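Local coordinates for extracellular solute-binding protein family 1 (Pseudothermotoga lettingae, PDB 5CI5) that probably captures sugars for uptake by an ABC transporter and binds alpha-D-tagatose in its cleft, at residues T193-G205 / L287-G299. Residues are numbered along the deposited sequence; the frame is centred on the assembly and turned at random.
With T6T (alpha-D-tagatopyranose), chain C.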
loop_
_atom_site.group_PDB
_atom_site.type_symbol
_atom_site.label_atom_id
_atom_site.label_comp_id
_atom_site.label_asym_id
_atom_site.label_seq_id
_atom_site.Cartn_x
_atom_site.Cartn_y
_atom_site.Cartn_z
ATOM N N THR A 193 3.898 9.244 3.010
ATOM C CA THR A 193 5.191 8.611 3.181
ATOM C C THR A 193 5.553 7.776 1.979
ATOM O O THR A 193 6.687 7.805 1.518
ATOM C CB THR A 193 5.213 7.730 4.419
ATOM O OG1 THR A 193 4.964 8.586 5.527
ATOM C CG2 THR A 193 6.580 7.013 4.614
ATOM N N LEU A 194 4.596 7.001 1.493
ATOM C CA LEU A 194 4.852 6.155 0.343
ATOM C C LEU A 194 5.182 6.982 -0.878
ATOM O O LEU A 194 6.075 6.616 -1.655
ATOM C CB LEU A 194 3.649 5.235 0.080
ATOM C CG LEU A 194 3.430 4.133 1.118
ATOM C CD1 LEU A 194 2.015 3.613 1.035
ATOM C CD2 LEU A 194 4.434 3.017 0.932
ATOM N N GLY A 195 4.483 8.099 -1.058
ATOM C CA GLY A 195 4.770 9.009 -2.165
ATOM C C GLY A 195 6.193 9.539 -2.071
ATOM O O GLY A 195 6.966 9.491 -3.027
ATOM N N TYR A 196 6.560 10.055 -0.905
ATOM C CA TYR A 196 7.907 10.536 -0.743
ATOM C C TYR A 196 8.948 9.426 -0.997
ATOM O O TYR A 196 9.952 9.651 -1.686
ATOM C CB TYR A 196 8.109 11.148 0.650
ATOM C CG TYR A 196 9.545 11.567 0.824
ATOM C CD1 TYR A 196 10.074 12.626 0.068
ATOM C CD2 TYR A 196 10.375 10.896 1.680
ATOM C CE1 TYR A 196 11.402 12.982 0.180
ATOM C CE2 TYR A 196 11.702 11.256 1.807
ATOM C CZ TYR A 196 12.195 12.298 1.059
ATOM O OH TYR A 196 13.535 12.641 1.184
HETATM N N MSE A 197 8.713 8.231 -0.456
HETATM C CA MSE A 197 9.616 7.103 -0.676
HETATM C C MSE A 197 9.765 6.772 -2.149
HETATM O O MSE A 197 10.880 6.499 -2.597
HETATM C CB MSE A 197 9.144 5.854 0.077
HETATM C CG MSE A 197 9.377 5.933 1.559
HETATM SE SE MSE A 197 8.745 4.327 2.493
HETATM C CE MSE A 197 10.047 3.046 1.749
HETATM N N MSE A 198 8.662 6.772 -2.898
HETATM C CA MSE A 198 8.742 6.536 -4.349
HETATM C C MSE A 198 9.714 7.514 -5.006
HETATM O O MSE A 198 10.552 7.099 -5.808
HETATM C CB MSE A 198 7.350 6.628 -5.000
HETATM C CG MSE A 198 6.455 5.488 -4.637
HETATM SE SE MSE A 198 6.970 3.871 -5.599
HETATM C CE MSE A 198 6.303 4.374 -7.352
ATOM N N PHE A 199 9.625 8.798 -4.650
ATOM C CA PHE A 199 10.511 9.798 -5.242
ATOM C C PHE A 199 11.953 9.716 -4.687
ATOM O O PHE A 199 12.919 9.908 -5.430
ATOM C CB PHE A 199 9.920 11.193 -5.027
ATOM C CG PHE A 199 8.787 11.524 -5.987
ATOM C CD1 PHE A 199 7.624 10.776 -6.017
ATOM C CD2 PHE A 199 8.909 12.578 -6.874
ATOM C CE1 PHE A 199 6.600 11.102 -6.908
ATOM C CE2 PHE A 199 7.911 12.890 -7.765
ATOM C CZ PHE A 199 6.752 12.138 -7.790
ATOM N N LEU A 200 12.090 9.434 -3.397
ATOM C CA LEU A 200 13.398 9.267 -2.748
ATOM C C LEU A 200 14.212 8.169 -3.419
ATOM O O LEU A 200 15.366 8.375 -3.784
ATOM C CB LEU A 200 13.184 8.928 -1.274
ATOM C CG LEU A 200 14.395 8.563 -0.420
ATOM C CD1 LEU A 200 15.364 9.720 -0.253
ATOM C CD2 LEU A 200 13.912 8.035 0.948
ATOM N N TYR A 201 13.601 6.996 -3.578
ATOM C CA TYR A 201 14.277 5.873 -4.197
ATOM C C TYR A 201 14.468 6.130 -5.694
ATOM O O TYR A 201 15.504 5.726 -6.247
ATOM C CB TYR A 201 13.521 4.555 -3.896
ATOM C CG TYR A 201 13.827 4.050 -2.488
ATOM C CD1 TYR A 201 13.105 4.497 -1.379
ATOM C CD2 TYR A 201 14.875 3.162 -2.255
ATOM C CE1 TYR A 201 13.407 4.073 -0.107
ATOM C CE2 TYR A 201 15.184 2.732 -0.956
ATOM C CZ TYR A 201 14.450 3.198 0.111
ATOM O OH TYR A 201 14.729 2.809 1.420
ATOM N N ALA A 202 13.542 6.842 -6.327
ATOM C CA ALA A 202 13.723 7.191 -7.741
ATOM C C ALA A 202 14.900 8.158 -7.938
ATOM O O ALA A 202 15.488 8.190 -9.005
ATOM C CB ALA A 202 12.439 7.782 -8.319
ATOM N N ALA A 203 15.243 8.923 -6.899
ATOM C CA ALA A 203 16.392 9.819 -6.916
ATOM C C ALA A 203 17.698 9.118 -6.485
ATOM O O ALA A 203 18.745 9.755 -6.433
ATOM C CB ALA A 203 16.129 11.012 -6.021
ATOM N N GLY A 204 17.614 7.819 -6.181
ATOM C CA GLY A 204 18.767 7.042 -5.733
ATOM C C GLY A 204 19.087 7.149 -4.250
ATOM O O GLY A 204 20.177 6.748 -3.822
ATOM N N GLY A 205 18.159 7.699 -3.467
ATOM C CA GLY A 205 18.285 7.760 -2.023
ATOM C C GLY A 205 17.700 6.542 -1.330
ATOM O O GLY A 205 17.274 5.586 -1.983
ATOM N N LEU A 287 5.777 1.416 -14.799
ATOM C CA LEU A 287 6.821 1.772 -13.857
ATOM C C LEU A 287 6.765 3.281 -13.586
ATOM O O LEU A 287 6.682 4.084 -14.516
ATOM C CB LEU A 287 8.180 1.382 -14.422
ATOM C CG LEU A 287 9.419 1.696 -13.593
ATOM C CD1 LEU A 287 9.414 0.960 -12.258
ATOM C CD2 LEU A 287 10.657 1.309 -14.394
ATOM N N HIS A 288 6.792 3.683 -12.316
ATOM C CA HIS A 288 6.667 5.099 -12.053
ATOM C C HIS A 288 7.880 5.820 -12.661
ATOM O O HIS A 288 9.023 5.332 -12.589
ATOM C CB HIS A 288 6.564 5.396 -10.556
ATOM C CG HIS A 288 6.084 6.784 -10.237
ATOM N ND1 HIS A 288 6.911 7.886 -10.262
ATOM C CD2 HIS A 288 4.867 7.236 -9.853
ATOM C CE1 HIS A 288 6.222 8.957 -9.907
ATOM N NE2 HIS A 288 4.968 8.591 -9.675
ATOM N N PRO A 289 7.638 6.975 -13.287
ATOM C CA PRO A 289 8.764 7.790 -13.759
ATOM C C PRO A 289 9.830 7.995 -12.680
ATOM O O PRO A 289 9.505 8.167 -11.493
ATOM C CB PRO A 289 8.094 9.118 -14.128
ATOM C CG PRO A 289 6.723 8.706 -14.558
ATOM C CD PRO A 289 6.339 7.590 -13.620
ATOM N N TYR A 290 11.093 7.978 -13.094
ATOM C CA TYR A 290 12.189 8.063 -12.136
ATOM C C TYR A 290 13.285 9.004 -12.643
ATOM O O TYR A 290 13.242 9.502 -13.782
ATOM C CB TYR A 290 12.735 6.656 -11.824
ATOM C CG TYR A 290 13.349 5.932 -13.004
ATOM C CD1 TYR A 290 14.695 6.067 -13.305
ATOM C CD2 TYR A 290 12.587 5.102 -13.798
ATOM C CE1 TYR A 290 15.257 5.392 -14.380
ATOM C CE2 TYR A 290 13.138 4.428 -14.871
ATOM C CZ TYR A 290 14.479 4.577 -15.153
ATOM O OH TYR A 290 15.032 3.905 -16.214
ATOM N N ASP A 291 14.242 9.265 -11.757
ATOM C CA ASP A 291 15.352 10.177 -11.971
ATOM C C ASP A 291 16.629 9.350 -12.179
ATOM O O ASP A 291 17.007 9.053 -13.319
ATOM C CB ASP A 291 15.468 11.116 -10.763
ATOM C CG ASP A 291 16.712 11.977 -10.794
ATOM O OD1 ASP A 291 17.072 12.457 -11.889
ATOM O OD2 ASP A 291 17.312 12.188 -9.717
ATOM N N ALA A 292 17.238 8.906 -11.084
ATOM C CA ALA A 292 18.487 8.145 -11.134
ATOM C C ALA A 292 18.305 6.630 -11.307
ATOM O O ALA A 292 19.105 5.969 -11.980
ATOM C CB ALA A 292 19.280 8.410 -9.875
ATOM N N LYS A 293 17.259 6.086 -10.689
ATOM C CA LYS A 293 17.064 4.641 -10.569
ATOM C C LYS A 293 15.580 4.325 -10.614
ATOM O O LYS A 293 14.801 5.016 -9.964
ATOM C CB LYS A 293 17.618 4.110 -9.241
ATOM C CG LYS A 293 19.114 4.289 -9.003
ATOM C CD LYS A 293 19.572 3.447 -7.794
ATOM C CE LYS A 293 21.012 3.759 -7.386
ATOM N NZ LYS A 293 21.933 3.875 -8.556
ATOM N N PRO A 294 15.191 3.245 -11.307
ATOM C CA PRO A 294 13.825 2.739 -11.181
ATOM C C PRO A 294 13.486 2.411 -9.743
ATOM O O PRO A 294 14.329 1.872 -9.019
ATOM C CB PRO A 294 13.829 1.472 -12.030
ATOM C CG PRO A 294 15.024 1.564 -12.883
ATOM C CD PRO A 294 16.021 2.367 -12.147
ATOM N N ALA A 295 12.255 2.714 -9.348
ATOM C CA ALA A 295 11.804 2.430 -7.985
ATOM C C ALA A 295 10.358 1.983 -7.920
ATOM O O ALA A 295 9.502 2.461 -8.659
ATOM C CB ALA A 295 11.989 3.668 -7.102
ATOM N N SER A 296 10.115 1.108 -6.961
ATOM C CA SER A 296 8.782 0.733 -6.556
ATOM C C SER A 296 8.867 0.406 -5.082
ATOM O O SER A 296 9.942 0.053 -4.592
ATOM C CB SER A 296 8.264 -0.453 -7.373
ATOM O OG SER A 296 6.948 -0.840 -6.992
ATOM N N VAL A 297 7.753 0.560 -4.378
ATOM C CA VAL A 297 7.647 0.198 -2.968
ATOM C C VAL A 297 6.635 -0.953 -2.823
ATOM O O VAL A 297 5.577 -0.958 -3.473
ATOM C CB VAL A 297 7.215 1.403 -2.067
ATOM C CG1 VAL A 297 7.071 0.995 -0.613
ATOM C CG2 VAL A 297 8.233 2.543 -2.197
ATOM N N LEU A 298 6.992 -1.911 -1.969
ATOM C CA LEU A 298 6.224 -3.108 -1.675
ATOM C C LEU A 298 5.106 -2.798 -0.672
ATOM O O LEU A 298 5.312 -2.035 0.293
ATOM C CB LEU A 298 7.165 -4.153 -1.080
ATOM C CG LEU A 298 6.630 -5.518 -0.680
ATOM C CD1 LEU A 298 6.167 -6.268 -1.921
ATOM C CD2 LEU A 298 7.736 -6.298 0.039
ATOM N N GLY A 299 3.945 -3.407 -0.868
ATOM C CA GLY A 299 2.858 -3.286 0.084
ATOM C C GLY A 299 1.952 -4.503 0.144
ATOM O O GLY A 299 2.192 -5.532 -0.493
HETATM O O3 T6T C . -0.033 -1.118 -0.241
HETATM C C3 T6T C . -1.021 -1.309 0.767
HETATM C C4 T6T C . -0.416 -0.943 2.121
HETATM O O4 T6T C . 0.794 -1.682 2.333
HETATM C C5 T6T C . -0.151 0.547 2.129
HETATM O O5 T6T C . 0.408 0.944 3.382
HETATM C C6 T6T C . -1.435 1.314 1.833
HETATM O O6 T6T C . -1.926 0.922 0.553
HETATM C C2 T6T C . -2.222 -0.475 0.455
HETATM O O2 T6T C . -3.279 -0.799 1.366
HETATM C C1 T6T C . -2.724 -0.728 -0.983
HETATM O O1 T6T C . -2.988 -2.056 -1.253
HETATM O O HOH W 1 19.362 11.984 -7.911
#
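Ala-202 O, in the last turn of helix 190-202, accepts hydrogen bonds from three successive backbone amides of the loop before strand 298-304, and the helix ends in a Schellman motif with Gly-204 at positive phi. The shortest puts Ala-292 N 2.8 Å from Ala-202 O, almost in line with the C=O bond (163°), but is bent at the hydrogen. Asp-291 N and Lys-293 N, each 3.2 Å from Ala-202 O, come in from opposite faces of the carbonyl plane. A water extends this polar end, donating to Ala-203 O and to Asp-291 OD2, which forms a salt bridge with Lys-224.

Apolar packing follows the helix towards the sugar cleft of this solute-binding protein fold. Ala-295 CB sits against Tyr-201 CB at 3.7 Å. The branches of Val-297 divide their work: CG2 lies 3.9 Å from Met-198 SE, CG1 3.7 Å from Leu-194 CD2, whose sister CD1 faces the tagatose.

With CG anti to the backbone N (chi1 -165°), the His-288 ring is carried to Phe-199, CE1 to CE1 3.7 Å; the side chains cross at about a right angle, rings tilted by 63°. ND1 donates to Pro-289 O in the carbonyl plane; NE2 bonds with Tyr-182 OH. With an alanine here, Tyr-182 OH and Pro-289 O would probably lose this partner and a gap open beside Phe-199. The selenomethionine Met-198, bent at chi2 and chi3, brings CE to 3.4 Å from His-288 CB.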